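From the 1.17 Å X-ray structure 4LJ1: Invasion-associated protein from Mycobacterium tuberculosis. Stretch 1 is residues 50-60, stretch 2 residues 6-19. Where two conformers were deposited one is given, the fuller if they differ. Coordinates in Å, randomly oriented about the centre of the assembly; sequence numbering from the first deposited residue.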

# COMPACT_ATOMS: atom_id res chain seq x y z
N GLY A 50 4.34 5.71 -2.25
CA GLY A 50 4.50 6.76 -1.27
C GLY A 50 3.46 6.63 -0.17
O GLY A 50 3.76 6.82 1.01
N LEU A 51 2.21 6.34 -0.55
CA LEU A 51 1.15 6.20 0.44
C LEU A 51 1.45 5.03 1.38
O LEU A 51 1.27 5.14 2.60
CB LEU A 51 -0.19 5.99 -0.25
CG LEU A 51 -1.37 5.74 0.69
CD1 LEU A 51 -1.69 6.97 1.57
CD2 LEU A 51 -2.61 5.34 -0.12
N ILE A 52 1.84 3.90 0.82
CA ILE A 52 2.14 2.71 1.63
C ILE A 52 3.31 2.97 2.56
O ILE A 52 3.28 2.59 3.73
CB ILE A 52 2.40 1.47 0.73
CG1 ILE A 52 1.17 1.03 -0.02
CG2 ILE A 52 3.00 0.33 1.50
CD1 ILE A 52 -0.04 0.90 0.82
N GLN A 53 4.34 3.64 2.07
CA GLN A 53 5.48 4.01 2.95
C GLN A 53 5.01 4.90 4.10
O GLN A 53 5.40 4.68 5.24
CB GLN A 53 6.57 4.74 2.18
CG GLN A 53 7.41 3.89 1.25
CD GLN A 53 8.57 4.67 0.66
OE1 GLN A 53 8.47 5.88 0.46
NE2 GLN A 53 9.69 4.00 0.41
N TYR A 54 4.19 5.88 3.79
CA TYR A 54 3.68 6.76 4.84
C TYR A 54 2.92 5.97 5.90
O TYR A 54 3.12 6.11 7.11
CB TYR A 54 2.77 7.85 4.24
CG TYR A 54 2.17 8.75 5.29
CD1 TYR A 54 2.97 9.64 6.00
CD2 TYR A 54 0.81 8.65 5.65
CE1 TYR A 54 2.44 10.42 7.01
CE2 TYR A 54 0.27 9.43 6.68
CZ TYR A 54 1.10 10.32 7.34
OH TYR A 54 0.59 11.10 8.36
N ALA A 55 2.01 5.11 5.45
CA ALA A 55 1.17 4.36 6.37
C ALA A 55 2.04 3.49 7.28
O ALA A 55 1.91 3.52 8.52
CB ALA A 55 0.12 3.53 5.63
N TYR A 56 2.93 2.70 6.68
CA TYR A 56 3.71 1.72 7.44
C TYR A 56 4.81 2.34 8.30
O TYR A 56 5.29 1.68 9.22
CB TYR A 56 4.22 0.55 6.55
CG TYR A 56 3.29 -0.64 6.69
CD1 TYR A 56 3.28 -1.36 7.89
CD2 TYR A 56 2.39 -1.03 5.69
CE1 TYR A 56 2.40 -2.41 8.09
CE2 TYR A 56 1.50 -2.09 5.90
CZ TYR A 56 1.52 -2.78 7.10
OH TYR A 56 0.64 -3.82 7.32
N ALA A 57 5.19 3.61 8.07
CA ALA A 57 6.08 4.30 9.00
C ALA A 57 5.41 4.37 10.38
O ALA A 57 6.12 4.48 11.38
CB ALA A 57 6.43 5.67 8.46
N GLY A 58 4.09 4.27 10.46
CA GLY A 58 3.40 4.21 11.77
C GLY A 58 3.78 3.02 12.63
O GLY A 58 3.62 3.05 13.86
N ALA A 59 4.28 1.97 11.99
CA ALA A 59 4.76 0.76 12.64
C ALA A 59 6.28 0.79 12.86
O ALA A 59 6.87 -0.19 13.28
CB ALA A 59 4.36 -0.46 11.83
N GLY A 60 6.91 1.93 12.58
CA GLY A 60 8.35 2.07 12.72
C GLY A 60 9.12 1.41 11.59
O GLY A 60 10.31 1.17 11.71
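Stretch 2, residues 6-19: QITDVVIARGLSQR

Arg14 makes the strongest polar contact between the stretches. Its NE and NH2 both donate to the carbonyl of Tyr54, with NE to O at 3.0 Å and NH2 to O at 2.9 Å. The same oxygen also takes a weak backbone hydrogen bond from Ala57 N (3.4 Å to Tyr54 O). The guanidinium also stacks on the Tyr54 ring in a cation-pi contact, with Arg14 CZ 4.3 Å from the ring centroid. The opposite face of the guanidinium lies against Ala57 C and Gly58 N. The oxygen of water 1 lies 2.7 Å from Tyr54 OH and 2.8 Å from Ser17 OG, bridging the two by hydrogen bonds.

Stretch 2 continues a helix that begins earlier in the chain; a type I turn runs from Leu16 to Arg19. It runs roughly antiparallel to helix 50-57, at 138°, with the axes 7.6 Å apart at closest approach. Ala55 and Val11 meet near the centre, CA to CA 4.9 Å. Ala55 CB lies 3.6 Å from Val11 O and 4.1 Å from Gly15 N. Val11 CG1 sits over the Tyr56 ring, 3.7 Å from its centroid. Ala59 CB packs on Ile7 CG2 at 3.4 Å and Val11 CG2 at 3.9 Å. At the other end, Leu51 CD1 reaches Gln18 CB at 4.1 Å. A side chain on Gly58 would clash with Arg14 CD.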

# COMPACT_ATOMS: atom_id res chain seq x y z
N GLN A 6 -3.20 -3.71 17.28
CA GLN A 6 -3.08 -2.31 17.64
C GLN A 6 -2.22 -1.55 16.63
O GLN A 6 -2.63 -0.50 16.14
CB GLN A 6 -2.52 -2.16 19.06
CG GLN A 6 -3.49 -2.63 20.13
CD GLN A 6 -2.90 -2.57 21.52
OE1 GLN A 6 -3.07 -3.50 22.31
NE2 GLN A 6 -2.21 -1.48 21.82
N ILE A 7 -1.05 -2.08 16.31
CA ILE A 7 -0.15 -1.41 15.36
C ILE A 7 -0.77 -1.36 13.96
O ILE A 7 -0.69 -0.34 13.27
CB ILE A 7 1.22 -2.12 15.27
CG1 ILE A 7 1.98 -2.00 16.59
CG2 ILE A 7 2.06 -1.54 14.16
CD1 ILE A 7 3.04 -3.07 16.77
N THR A 8 -1.41 -2.45 13.56
CA THR A 8 -2.11 -2.47 12.28
C THR A 8 -3.17 -1.37 12.20
O THR A 8 -3.34 -0.72 11.16
CB THR A 8 -2.78 -3.83 12.03
OG1 THR A 8 -1.78 -4.85 11.98
CG2 THR A 8 -3.54 -3.80 10.70
N ASP A 9 -3.88 -1.15 13.30
CA ASP A 9 -4.88 -0.08 13.35
C ASP A 9 -4.24 1.31 13.20
O ASP A 9 -4.82 2.20 12.58
CB ASP A 9 -5.72 -0.17 14.64
CG ASP A 9 -6.69 -1.36 14.65
OD1 ASP A 9 -7.05 -1.90 13.57
OD2 ASP A 9 -7.12 -1.76 15.76
N VAL A 10 -3.05 1.50 13.75
CA VAL A 10 -2.31 2.76 13.57
C VAL A 10 -1.96 2.96 12.10
O VAL A 10 -2.13 4.04 11.55
CB VAL A 10 -1.03 2.81 14.45
CG1 VAL A 10 -0.13 3.97 14.07
CG2 VAL A 10 -1.39 2.86 15.94
N VAL A 11 -1.43 1.92 11.46
CA VAL A 11 -1.05 1.99 10.05
C VAL A 11 -2.27 2.32 9.18
O VAL A 11 -2.23 3.20 8.30
CB VAL A 11 -0.41 0.66 9.65
CG1 VAL A 11 -0.24 0.56 8.14
CG2 VAL A 11 0.92 0.49 10.35
N ILE A 12 -3.37 1.64 9.45
CA ILE A 12 -4.58 1.89 8.69
C ILE A 12 -5.11 3.31 8.90
O ILE A 12 -5.51 3.98 7.95
CB ILE A 12 -5.66 0.82 8.97
CG1 ILE A 12 -5.26 -0.52 8.31
CG2 ILE A 12 -7.02 1.27 8.45
CD1 ILE A 12 -6.10 -1.71 8.72
N ALA A 13 -5.13 3.76 10.15
CA ALA A 13 -5.60 5.12 10.43
C ALA A 13 -4.72 6.15 9.72
O ALA A 13 -5.22 7.13 9.20
CB ALA A 13 -5.59 5.38 11.92
N ARG A 14 -3.41 5.93 9.67
CA ARG A 14 -2.53 6.86 8.94
C ARG A 14 -2.88 6.89 7.46
O ARG A 14 -2.99 7.96 6.87
CB ARG A 14 -1.09 6.46 9.09
CG ARG A 14 -0.51 6.80 10.44
CD ARG A 14 0.83 6.13 10.68
NE ARG A 14 1.87 6.66 9.80
CZ ARG A 14 2.69 7.67 10.08
NH1 ARG A 14 2.65 8.31 11.24
NH2 ARG A 14 3.59 8.02 9.20
N GLY A 15 -3.07 5.73 6.84
CA GLY A 15 -3.51 5.71 5.46
C GLY A 15 -4.83 6.44 5.22
O GLY A 15 -4.95 7.27 4.32
N LEU A 16 -5.83 6.09 6.03
CA LEU A 16 -7.15 6.69 5.90
C LEU A 16 -7.15 8.21 6.10
O LEU A 16 -7.95 8.91 5.50
CB LEU A 16 -8.15 6.04 6.87
CG LEU A 16 -8.56 4.59 6.56
CD1 LEU A 16 -9.42 4.06 7.70
CD2 LEU A 16 -9.30 4.51 5.23
N SER A 17 -6.24 8.73 6.92
CA SER A 17 -6.15 10.17 7.11
C SER A 17 -5.78 10.93 5.85
O SER A 17 -5.92 12.14 5.80
CB SER A 17 -5.12 10.50 8.21
OG SER A 17 -3.77 10.33 7.78
N GLN A 18 -5.27 10.24 4.84
CA GLN A 18 -4.83 10.85 3.58
C GLN A 18 -5.87 10.74 2.46
O GLN A 18 -5.59 11.13 1.35
CB GLN A 18 -3.50 10.24 3.13
CG GLN A 18 -2.42 10.33 4.19
CD GLN A 18 -2.15 11.77 4.59
OE1 GLN A 18 -1.83 12.61 3.75
NE2 GLN A 18 -2.39 12.09 5.86
N ARG A 19 -7.08 10.26 2.76
CA ARG A 19 -8.12 10.19 1.75
C ARG A 19 -8.34 11.56 1.12
O ARG A 19 -8.37 12.58 1.81
CB ARG A 19 -9.44 9.70 2.36
CG ARG A 19 -9.46 8.19 2.56
CD ARG A 19 -10.69 7.73 3.30
NE ARG A 19 -10.62 8.05 4.72
CZ ARG A 19 -11.57 7.73 5.58
NH1 ARG A 19 -11.44 8.02 6.87
NH2 ARG A 19 -12.66 7.08 5.18
O HOH W 1 -1.68 10.59 9.67